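Local coordinates for protein prepilin (Salmonella typhi, PDB 3FHV) that forms the subunit of the type IVb pilus, an adhesive surface fibre through which the bacterium probably engages the host chloride channel CFTR, at residues Met25-Met39 / Ala76-Phe89. Numbering follows the deposited sequence.
Sequences MKGVDGYAFTSGAKM and APDTAGGTGFNNGF
Phe85 turns the edge of its ring to Lys26, whose CA lies near the ring plane, while one face carries ND2 of Asn86, offset toward the rim. The carboxylate plane of Asp29 is inclined 42° to this ring, with OD1 3.7 Å from Phe85 CE1. Phe33 has the backbone of Met39 over one face, at CA, and Met25 SD in plane at its edge; Phe33 O lies 3.1 Å from Pro77 CG. The Asn86 amide gives the one hydrogen bond between the segments: ND2 donates to Val28 O at 2.5 Å, nearly straight (173°) and in the amide plane, though tilted from the carbonyl plane. Asn86 is poorly ordered, so this short length is doubtful. Met39, with CG anti to its backbone N (chi1 -178°) and an extended chain beyond, reaches the strands: SD sits 3.5 Å from Pro77 N and CE 3.8 Å from Phe89 CB. At the helix start, Gly36 CA packs on Ala76 CB at 3.6 Å.

In this soluble globular domain, which lacks the pilin's N-terminal transmembrane segment, the contact joins the loop between helices 8-25 and 36-45 to the hairpin linking strands 72-78 and 88-96. Phe89 continues inward to Tyr154 and helix 8-25. Met39, Gly36 and Phe33 thus pack against Ala76, Pro77 and Phe89 at the hairpin base, whereas the poorly ordered loop beyond, with its single hydrogen bond to 25-39, is consistent with a mobile surface loop.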
# COMPACT_ATOMS: atom_id res chain seq x y z
N MET A 25 1.72 14.10 3.26
CA MET A 25 2.08 15.31 3.99
C MET A 25 3.33 16.01 3.45
O MET A 25 3.47 17.23 3.59
CB MET A 25 2.25 15.00 5.48
CG MET A 25 0.95 14.65 6.19
SD MET A 25 -0.28 15.98 6.09
CE MET A 25 -1.05 15.62 4.57
N LYS A 26 4.23 15.26 2.84
CA LYS A 26 5.44 15.85 2.28
C LYS A 26 5.08 16.84 1.17
O LYS A 26 5.87 17.71 0.82
CB LYS A 26 6.36 14.77 1.72
CG LYS A 26 7.01 13.91 2.79
CD LYS A 26 8.00 12.93 2.20
CE LYS A 26 8.68 12.13 3.30
NZ LYS A 26 9.60 11.10 2.74
N GLY A 27 3.88 16.69 0.62
CA GLY A 27 3.44 17.57 -0.45
C GLY A 27 2.61 18.76 -0.00
O GLY A 27 2.28 19.63 -0.81
N VAL A 28 2.27 18.82 1.28
CA VAL A 28 1.48 19.94 1.79
C VAL A 28 2.37 21.02 2.36
O VAL A 28 3.28 20.75 3.15
CB VAL A 28 0.47 19.48 2.87
CG1 VAL A 28 -0.42 18.38 2.33
CG2 VAL A 28 1.20 19.02 4.12
N ASP A 29 2.13 22.26 1.95
CA ASP A 29 2.91 23.39 2.42
C ASP A 29 2.04 24.64 2.41
O ASP A 29 1.34 24.91 1.44
CB ASP A 29 4.12 23.59 1.52
CG ASP A 29 5.07 22.42 1.56
OD1 ASP A 29 5.67 22.17 2.63
OD2 ASP A 29 5.22 21.74 0.52
N GLY A 30 2.09 25.40 3.50
CA GLY A 30 1.31 26.62 3.58
C GLY A 30 -0.06 26.42 4.19
O GLY A 30 -0.79 27.38 4.41
N TYR A 31 -0.42 25.17 4.45
CA TYR A 31 -1.71 24.86 5.05
C TYR A 31 -1.64 23.57 5.85
O TYR A 31 -0.67 22.82 5.74
CB TYR A 31 -2.80 24.76 3.97
CG TYR A 31 -2.63 23.64 2.98
CD1 TYR A 31 -3.29 22.42 3.13
CD2 TYR A 31 -1.80 23.80 1.87
CE1 TYR A 31 -3.14 21.39 2.20
CE2 TYR A 31 -1.63 22.78 0.94
CZ TYR A 31 -2.30 21.58 1.11
OH TYR A 31 -2.12 20.57 0.19
N ALA A 32 -2.66 23.32 6.66
CA ALA A 32 -2.68 22.12 7.48
C ALA A 32 -4.11 21.67 7.75
O ALA A 32 -5.05 22.47 7.67
CB ALA A 32 -1.96 22.38 8.80
N PHE A 33 -4.26 20.39 8.07
CA PHE A 33 -5.57 19.86 8.38
C PHE A 33 -5.93 20.31 9.79
O PHE A 33 -5.07 20.38 10.66
CB PHE A 33 -5.55 18.32 8.29
CG PHE A 33 -5.35 17.80 6.89
CD1 PHE A 33 -6.38 17.89 5.95
CD2 PHE A 33 -4.14 17.25 6.51
CE1 PHE A 33 -6.19 17.43 4.66
CE2 PHE A 33 -3.95 16.79 5.21
CZ PHE A 33 -4.98 16.88 4.28
N THR A 34 -7.20 20.65 9.99
CA THR A 34 -7.67 21.10 11.30
C THR A 34 -8.61 20.09 11.96
O THR A 34 -9.13 20.33 13.04
CB THR A 34 -8.39 22.46 11.19
OG1 THR A 34 -9.55 22.33 10.38
CG2 THR A 34 -7.46 23.50 10.58
N SER A 35 -8.84 18.97 11.30
CA SER A 35 -9.71 17.94 11.87
C SER A 35 -9.40 16.58 11.27
O SER A 35 -9.01 16.47 10.10
CB SER A 35 -11.18 18.27 11.62
OG SER A 35 -11.55 17.98 10.29
N GLY A 36 -9.59 15.54 12.07
CA GLY A 36 -9.34 14.20 11.59
C GLY A 36 -10.32 13.81 10.50
O GLY A 36 -9.97 13.10 9.56
N ALA A 37 -11.56 14.28 10.61
CA ALA A 37 -12.57 13.97 9.61
C ALA A 37 -12.11 14.35 8.21
O ALA A 37 -12.26 13.57 7.26
CB ALA A 37 -13.87 14.68 9.93
N LYS A 38 -11.53 15.54 8.07
CA LYS A 38 -11.06 16.01 6.77
C LYS A 38 -9.79 15.32 6.30
O LYS A 38 -9.66 14.96 5.13
CB LYS A 38 -10.82 17.52 6.80
CG LYS A 38 -10.31 18.09 5.49
CD LYS A 38 -11.32 17.87 4.38
CE LYS A 38 -10.90 18.53 3.07
NZ LYS A 38 -11.93 18.30 2.02
N MET A 39 -8.85 15.15 7.21
CA MET A 39 -7.58 14.50 6.87
C MET A 39 -7.81 13.05 6.47
O MET A 39 -7.19 12.54 5.53
CB MET A 39 -6.63 14.57 8.07
CG MET A 39 -5.26 13.96 7.83
SD MET A 39 -4.12 14.33 9.17
CE MET A 39 -2.55 14.07 8.34
N ALA A 76 -5.48 12.08 12.26
CA ALA A 76 -5.65 13.49 12.59
C ALA A 76 -4.34 14.23 12.81
O ALA A 76 -3.34 13.66 13.25
CB ALA A 76 -6.53 13.62 13.84
N PRO A 77 -4.33 15.54 12.50
CA PRO A 77 -3.13 16.36 12.67
C PRO A 77 -2.81 16.50 14.15
O PRO A 77 -3.71 16.53 14.98
CB PRO A 77 -3.54 17.69 12.04
CG PRO A 77 -5.01 17.77 12.40
CD PRO A 77 -5.48 16.37 12.08
N ASP A 78 -1.52 16.56 14.47
CA ASP A 78 -1.10 16.71 15.85
C ASP A 78 -0.60 18.14 16.02
O ASP A 78 0.57 18.43 15.80
CB ASP A 78 0.03 15.73 16.19
CG ASP A 78 0.45 15.79 17.64
OD1 ASP A 78 0.75 16.91 18.13
OD2 ASP A 78 0.47 14.73 18.30
N THR A 79 -1.51 19.04 16.40
CA THR A 79 -1.18 20.45 16.59
C THR A 79 -0.35 20.96 15.42
O THR A 79 0.79 21.39 15.58
CB THR A 79 -0.39 20.66 17.91
OG1 THR A 79 -1.14 20.12 19.00
CG2 THR A 79 -0.15 22.14 18.16
N ALA A 80 -0.93 20.90 14.22
CA ALA A 80 -0.26 21.34 13.00
C ALA A 80 0.02 22.84 13.01
O ALA A 80 -0.90 23.65 13.11
CB ALA A 80 -1.10 20.97 11.79
N GLY A 81 1.29 23.19 12.90
CA GLY A 81 1.68 24.59 12.90
C GLY A 81 2.89 24.86 13.78
O GLY A 81 2.82 24.72 15.00
N GLY A 82 4.00 25.26 13.16
CA GLY A 82 5.21 25.54 13.91
C GLY A 82 6.10 26.53 13.18
O GLY A 82 7.33 26.47 13.29
N THR A 83 5.48 27.44 12.43
CA THR A 83 6.20 28.46 11.67
C THR A 83 7.36 27.86 10.88
O THR A 83 8.49 28.36 10.93
CB THR A 83 6.75 29.57 12.60
OG1 THR A 83 7.64 29.00 13.57
CG2 THR A 83 5.61 30.28 13.31
N GLY A 84 7.08 26.80 10.14
CA GLY A 84 8.11 26.15 9.34
C GLY A 84 7.56 25.06 8.45
O GLY A 84 6.95 25.33 7.42
N PHE A 85 7.78 23.81 8.86
CA PHE A 85 7.31 22.66 8.10
C PHE A 85 6.18 21.96 8.85
O PHE A 85 5.95 22.23 10.03
CB PHE A 85 8.46 21.67 7.87
CG PHE A 85 8.12 20.53 6.96
CD1 PHE A 85 7.79 20.75 5.63
CD2 PHE A 85 8.11 19.22 7.43
CE1 PHE A 85 7.47 19.70 4.78
CE2 PHE A 85 7.79 18.15 6.59
CZ PHE A 85 7.47 18.39 5.26
N ASN A 86 5.46 21.08 8.16
CA ASN A 86 4.35 20.35 8.75
C ASN A 86 4.81 19.53 9.95
O ASN A 86 5.88 18.92 9.92
CB ASN A 86 3.72 19.41 7.72
CG ASN A 86 3.36 20.11 6.43
OD1 ASN A 86 2.58 21.06 6.41
ND2 ASN A 86 3.95 19.64 5.33
N ASN A 87 3.99 19.51 11.00
CA ASN A 87 4.32 18.74 12.19
C ASN A 87 3.96 17.28 11.97
O ASN A 87 4.19 16.74 10.89
CB ASN A 87 3.58 19.30 13.41
CG ASN A 87 4.08 20.67 13.82
OD1 ASN A 87 5.26 20.85 14.11
ND2 ASN A 87 3.18 21.64 13.84
N GLY A 88 3.38 16.64 12.99
CA GLY A 88 3.02 15.25 12.84
C GLY A 88 1.53 14.98 12.79
O GLY A 88 0.73 15.90 12.60
N PHE A 89 1.17 13.72 12.94
CA PHE A 89 -0.22 13.31 12.93
C PHE A 89 -0.33 12.05 13.76
O PHE A 89 0.69 11.47 14.16
CB PHE A 89 -0.69 13.04 11.49
CG PHE A 89 0.05 11.91 10.81
CD1 PHE A 89 -0.41 10.60 10.89
CD2 PHE A 89 1.22 12.17 10.10
CE1 PHE A 89 0.28 9.56 10.26
CE2 PHE A 89 1.92 11.14 9.47
CZ PHE A 89 1.45 9.83 9.55